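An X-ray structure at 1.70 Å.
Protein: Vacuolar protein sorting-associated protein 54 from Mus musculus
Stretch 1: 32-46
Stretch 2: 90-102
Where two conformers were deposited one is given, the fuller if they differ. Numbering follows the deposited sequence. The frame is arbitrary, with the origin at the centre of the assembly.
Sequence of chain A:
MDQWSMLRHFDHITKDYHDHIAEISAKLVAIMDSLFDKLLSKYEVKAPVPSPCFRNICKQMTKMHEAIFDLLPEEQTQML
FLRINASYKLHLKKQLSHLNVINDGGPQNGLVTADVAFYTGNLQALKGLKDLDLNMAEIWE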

# COMPACT_ATOMS: atom_id res chain seq x y z
N MET A 32 8.80 -2.41 -0.05
CA MET A 32 7.65 -2.64 0.81
C MET A 32 7.16 -4.08 0.74
O MET A 32 6.75 -4.66 1.75
CB MET A 32 6.51 -1.66 0.51
CG MET A 32 6.87 -0.20 0.67
SD MET A 32 7.37 0.24 2.35
CE MET A 32 5.83 0.07 3.22
N ASP A 33 7.20 -4.67 -0.46
CA ASP A 33 6.83 -6.08 -0.63
C ASP A 33 7.65 -7.00 0.29
O ASP A 33 7.09 -7.91 0.91
CB ASP A 33 6.96 -6.49 -2.10
CG ASP A 33 6.65 -7.94 -2.31
OD1 ASP A 33 5.44 -8.27 -2.27
OD2 ASP A 33 7.61 -8.74 -2.49
N SER A 34 8.96 -6.74 0.40
CA SER A 34 9.81 -7.55 1.27
C SER A 34 9.47 -7.36 2.75
O SER A 34 9.43 -8.33 3.51
CB SER A 34 11.29 -7.28 0.97
OG SER A 34 11.59 -7.65 -0.36
N LEU A 35 9.16 -6.12 3.15
CA LEU A 35 8.67 -5.85 4.51
C LEU A 35 7.38 -6.60 4.83
O LEU A 35 7.26 -7.23 5.90
CB LEU A 35 8.46 -4.33 4.69
CG LEU A 35 7.91 -3.95 6.07
CD1 LEU A 35 8.98 -4.11 7.18
CD2 LEU A 35 7.33 -2.54 6.02
N PHE A 36 6.42 -6.53 3.92
CA PHE A 36 5.14 -7.24 4.09
C PHE A 36 5.34 -8.74 4.19
O PHE A 36 4.69 -9.39 5.00
CB PHE A 36 4.15 -6.90 2.98
CG PHE A 36 3.81 -5.44 2.87
CD1 PHE A 36 3.96 -4.57 3.96
CD2 PHE A 36 3.30 -4.93 1.67
CE1 PHE A 36 3.63 -3.17 3.85
CE2 PHE A 36 2.95 -3.57 1.55
CZ PHE A 36 3.10 -2.69 2.64
N ASP A 37 6.22 -9.31 3.36
CA ASP A 37 6.47 -10.74 3.41
C ASP A 37 7.05 -11.09 4.78
O ASP A 37 6.61 -12.02 5.42
CB ASP A 37 7.41 -11.21 2.29
CG ASP A 37 7.88 -12.67 2.49
OD1 ASP A 37 7.02 -13.57 2.52
OD2 ASP A 37 9.10 -12.92 2.65
N LYS A 38 8.03 -10.30 5.24
CA LYS A 38 8.69 -10.58 6.51
C LYS A 38 7.71 -10.53 7.66
O LYS A 38 7.64 -11.45 8.48
CB LYS A 38 9.82 -9.58 6.75
CG LYS A 38 10.58 -9.84 8.01
CD LYS A 38 11.58 -8.73 8.27
CE LYS A 38 11.64 -8.38 9.75
NZ LYS A 38 11.83 -9.59 10.60
N LEU A 39 6.90 -9.46 7.69
CA LEU A 39 5.98 -9.25 8.81
C LEU A 39 4.77 -10.18 8.78
O LEU A 39 4.44 -10.79 9.80
CB LEU A 39 5.55 -7.78 8.89
CG LEU A 39 6.65 -6.76 9.24
CD1 LEU A 39 6.13 -5.33 9.09
CD2 LEU A 39 7.19 -7.02 10.66
N LEU A 40 4.13 -10.30 7.62
CA LEU A 40 2.88 -11.07 7.52
C LEU A 40 3.10 -12.59 7.60
O LEU A 40 2.18 -13.30 7.97
CB LEU A 40 2.09 -10.67 6.27
CG LEU A 40 1.49 -9.28 6.45
CD1 LEU A 40 1.02 -8.70 5.12
CD2 LEU A 40 0.32 -9.32 7.46
N SER A 41 4.30 -13.06 7.29
CA SER A 41 4.65 -14.48 7.41
C SER A 41 4.63 -14.93 8.87
O SER A 41 4.55 -16.13 9.14
CB SER A 41 6.04 -14.77 6.82
OG SER A 41 6.06 -14.59 5.42
N LYS A 42 4.76 -13.96 9.78
CA LYS A 42 4.77 -14.19 11.24
C LYS A 42 3.48 -13.72 11.93
O LYS A 42 3.36 -13.75 13.16
CB LYS A 42 5.96 -13.45 11.89
CG LYS A 42 7.35 -14.00 11.55
CD LYS A 42 8.43 -13.16 12.24
CE LYS A 42 9.81 -13.84 12.20
NZ LYS A 42 10.89 -12.95 12.75
N TYR A 43 2.51 -13.26 11.16
CA TYR A 43 1.31 -12.66 11.76
C TYR A 43 0.46 -13.72 12.43
O TYR A 43 0.18 -14.76 11.84
CB TYR A 43 0.52 -11.98 10.64
CG TYR A 43 -0.82 -11.40 10.99
CD1 TYR A 43 -0.98 -10.50 12.04
CD2 TYR A 43 -1.94 -11.74 10.24
CE1 TYR A 43 -2.24 -9.95 12.33
CE2 TYR A 43 -3.21 -11.19 10.52
CZ TYR A 43 -3.34 -10.30 11.57
OH TYR A 43 -4.59 -9.76 11.83
N GLU A 44 0.05 -13.46 13.67
CA GLU A 44 -0.91 -14.34 14.33
C GLU A 44 -2.15 -13.52 14.67
O GLU A 44 -2.05 -12.35 15.05
CB GLU A 44 -0.32 -15.03 15.56
CG GLU A 44 0.81 -16.02 15.21
CD GLU A 44 0.38 -17.19 14.32
OE1 GLU A 44 -0.56 -17.94 14.67
OE2 GLU A 44 1.01 -17.36 13.25
N VAL A 45 -3.31 -14.14 14.50
CA VAL A 45 -4.56 -13.42 14.71
C VAL A 45 -4.94 -13.48 16.20
O VAL A 45 -5.30 -14.54 16.70
CB VAL A 45 -5.65 -13.99 13.80
CG1 VAL A 45 -7.00 -13.22 13.99
CG2 VAL A 45 -5.20 -13.89 12.34
N LYS A 46 -4.83 -12.33 16.87
CA LYS A 46 -5.24 -12.21 18.28
C LYS A 46 -5.44 -10.74 18.65
O LYS A 46 -4.93 -9.83 17.97
CB LYS A 46 -4.19 -12.85 19.19
CG LYS A 46 -2.84 -12.17 19.08
CD LYS A 46 -1.82 -12.82 20.00
CE LYS A 46 -0.65 -11.88 20.26
NZ LYS A 46 0.45 -12.02 19.26
N LEU A 90 -1.69 -9.44 -1.14
CA LEU A 90 -1.19 -10.76 -1.58
C LEU A 90 -0.58 -11.49 -0.38
O LEU A 90 -0.85 -12.69 -0.17
CB LEU A 90 -0.21 -10.61 -2.77
CG LEU A 90 0.50 -11.87 -3.28
CD1 LEU A 90 0.77 -11.73 -4.80
CD2 LEU A 90 1.79 -12.11 -2.50
N HIS A 91 0.24 -10.78 0.40
CA HIS A 91 0.90 -11.40 1.53
C HIS A 91 -0.07 -11.71 2.67
O HIS A 91 0.07 -12.75 3.33
CB HIS A 91 2.08 -10.55 1.99
CG HIS A 91 3.19 -10.53 0.99
ND1 HIS A 91 3.96 -11.64 0.73
CD2 HIS A 91 3.64 -9.54 0.18
CE1 HIS A 91 4.84 -11.34 -0.22
NE2 HIS A 91 4.67 -10.07 -0.56
N LEU A 92 -1.07 -10.84 2.86
CA LEU A 92 -2.07 -11.08 3.91
C LEU A 92 -2.93 -12.29 3.51
O LEU A 92 -3.18 -13.16 4.34
CB LEU A 92 -2.94 -9.84 4.15
CG LEU A 92 -4.08 -10.02 5.18
CD1 LEU A 92 -3.59 -10.53 6.55
CD2 LEU A 92 -4.74 -8.67 5.38
N LYS A 93 -3.37 -12.33 2.25
CA LYS A 93 -4.16 -13.47 1.74
C LYS A 93 -3.39 -14.79 1.96
O LYS A 93 -3.99 -15.76 2.43
CB LYS A 93 -4.51 -13.27 0.26
CG LYS A 93 -5.57 -14.27 -0.28
CD LYS A 93 -6.26 -13.66 -1.50
CE LYS A 93 -5.60 -14.10 -2.78
NZ LYS A 93 -6.24 -15.33 -3.35
N LYS A 94 -2.08 -14.80 1.66
CA LYS A 94 -1.26 -16.01 1.83
C LYS A 94 -1.29 -16.48 3.29
O LYS A 94 -1.44 -17.69 3.59
CB LYS A 94 0.17 -15.74 1.37
CG LYS A 94 1.11 -16.92 1.37
CD LYS A 94 2.23 -16.69 0.35
CE LYS A 94 1.67 -16.80 -1.06
NZ LYS A 94 2.59 -16.32 -2.15
N GLN A 95 -1.13 -15.54 4.21
CA GLN A 95 -1.06 -15.89 5.62
C GLN A 95 -2.42 -16.34 6.15
O GLN A 95 -2.49 -17.28 6.95
CB GLN A 95 -0.47 -14.74 6.46
CG GLN A 95 -0.33 -15.08 7.96
CD GLN A 95 0.76 -16.13 8.28
OE1 GLN A 95 1.31 -16.79 7.37
NE2 GLN A 95 1.09 -16.27 9.57
N LEU A 96 -3.49 -15.70 5.70
CA LEU A 96 -4.81 -16.10 6.18
C LEU A 96 -5.08 -17.52 5.73
O LEU A 96 -5.65 -18.32 6.48
CB LEU A 96 -5.90 -15.16 5.67
CG LEU A 96 -5.82 -13.75 6.24
CD1 LEU A 96 -6.82 -12.87 5.53
CD2 LEU A 96 -6.04 -13.70 7.75
N SER A 97 -4.62 -17.85 4.53
CA SER A 97 -4.83 -19.19 3.99
C SER A 97 -4.03 -20.20 4.79
O SER A 97 -4.54 -21.28 5.12
CB SER A 97 -4.45 -19.23 2.52
OG SER A 97 -5.46 -18.60 1.75
N HIS A 98 -2.79 -19.83 5.08
CA HIS A 98 -1.89 -20.66 5.88
C HIS A 98 -2.48 -20.96 7.26
O HIS A 98 -2.47 -22.11 7.72
CB HIS A 98 -0.50 -20.03 5.98
CG HIS A 98 0.41 -20.72 6.95
ND1 HIS A 98 1.00 -21.93 6.67
CD2 HIS A 98 0.82 -20.37 8.19
CE1 HIS A 98 1.73 -22.30 7.70
NE2 HIS A 98 1.64 -21.38 8.64
N LEU A 99 -3.06 -19.93 7.88
CA LEU A 99 -3.66 -20.03 9.21
C LEU A 99 -5.07 -20.61 9.19
O LEU A 99 -5.65 -20.82 10.25
CB LEU A 99 -3.68 -18.64 9.87
CG LEU A 99 -2.40 -17.89 10.21
CD1 LEU A 99 -2.73 -16.45 10.63
CD2 LEU A 99 -1.57 -18.58 11.27
N ASN A 100 -5.62 -20.88 8.00
CA ASN A 100 -7.00 -21.38 7.84
C ASN A 100 -8.05 -20.49 8.50
O ASN A 100 -9.02 -20.95 9.15
CB ASN A 100 -7.15 -22.83 8.35
CG ASN A 100 -6.43 -23.82 7.47
OD1 ASN A 100 -5.56 -24.55 7.93
ND2 ASN A 100 -6.80 -23.86 6.21
N VAL A 101 -7.87 -19.19 8.30
CA VAL A 101 -8.85 -18.21 8.77
C VAL A 101 -9.79 -17.97 7.62
O VAL A 101 -9.36 -17.66 6.49
CB VAL A 101 -8.18 -16.86 9.18
CG1 VAL A 101 -9.26 -15.82 9.67
CG2 VAL A 101 -7.17 -17.08 10.25
N ILE A 102 -11.08 -18.10 7.90
CA ILE A 102 -12.06 -17.93 6.85
C ILE A 102 -13.08 -16.84 7.19
O ILE A 102 -13.24 -16.45 8.36
CB ILE A 102 -12.76 -19.27 6.50
CG1 ILE A 102 -13.63 -19.74 7.66
CG2 ILE A 102 -11.71 -20.33 6.09
CD1 ILE A 102 -14.80 -20.62 7.20
O HOH W 1 4.31 -13.99 2.19
O HOH W 2 3.67 -18.24 7.53
O HOH W 3 2.84 -18.38 11.05

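How do the two backbones lie against each other? The helix of residues 32-40 and the helix of residues 90-98 run in nearly the same direction, their axes 18° apart and 9.3 Å from each other at closest approach. The register advances along both chains together: Asp-37 lies beside His-91, Leu-40 beside Leu-92 and Ser-41 beside Gln-95. Beyond Leu-40 the first stretch passes through a type I turn ending at Tyr-43, then continues as an extended segment past the end of the second helix. Together the stretches bury 587 Å².

What holds His-91 against the first helix? Its side chain is a knob in a hole formed by Asp-33, Phe-36, Asp-37 and Leu-40. Asp-33 points sideways at CB, but its carboxylate reaches the edge of the imidazole, where His-91 NE2 donates a hydrogen bond to Asp-33 OD1 at 2.6 Å, a short bond to a charged acceptor. One turn later, Asp-37 lays its CB over a face of the ring, 4.0 Å from the centroid of the His-91 ring, in a CH-pi contact. The other ring nitrogen is also engaged: water 1 lies 2.8 Å from both His-91 ND1 and Asp-37 OD1, donating to the carboxylate. Two successive acidic residues on one side of the helix thus address the same imidazole.

Where does the contact turn apolar? Leu-40 points toward the second helix and packs its CD1 3.8 Å from His-91 CB, while its CD2 comes within 4.2 Å of Leu-92 CD1. That same Leu-92 CD1 also meets Tyr-43 CE2 at 4.0 Å, so one methyl group touches side chains from both ends of the turn.

How is the turn itself tied to the second helix? Gln-95 reaches across to it. Its NE2 donates a nearly straight hydrogen bond to Tyr-43 O at 2.9 Å, satisfying a backbone carbonyl just where the first stretch has left its helix. The other end of the amide is used through solvent: water 2 donates to both Ser-41 O and Gln-95 OE1, each at 2.8 Å. Water 3 accepts from Gln-95 NE2 at 3.1 Å and donates to Glu-44 OE2 at 3.0 Å, linking the amide to a carboxylate.

What closes the far end? Val-45 points toward the second stretch, and its CG2 packs against Leu-99 CD1 at 3.9 Å and Val-101 CG2 at 4.3 Å. Between these two partners, Asn-100 adopts positive phi in a Schellman motif, and Val-101 N bonds back to Leu-96 O at 3.0 Å.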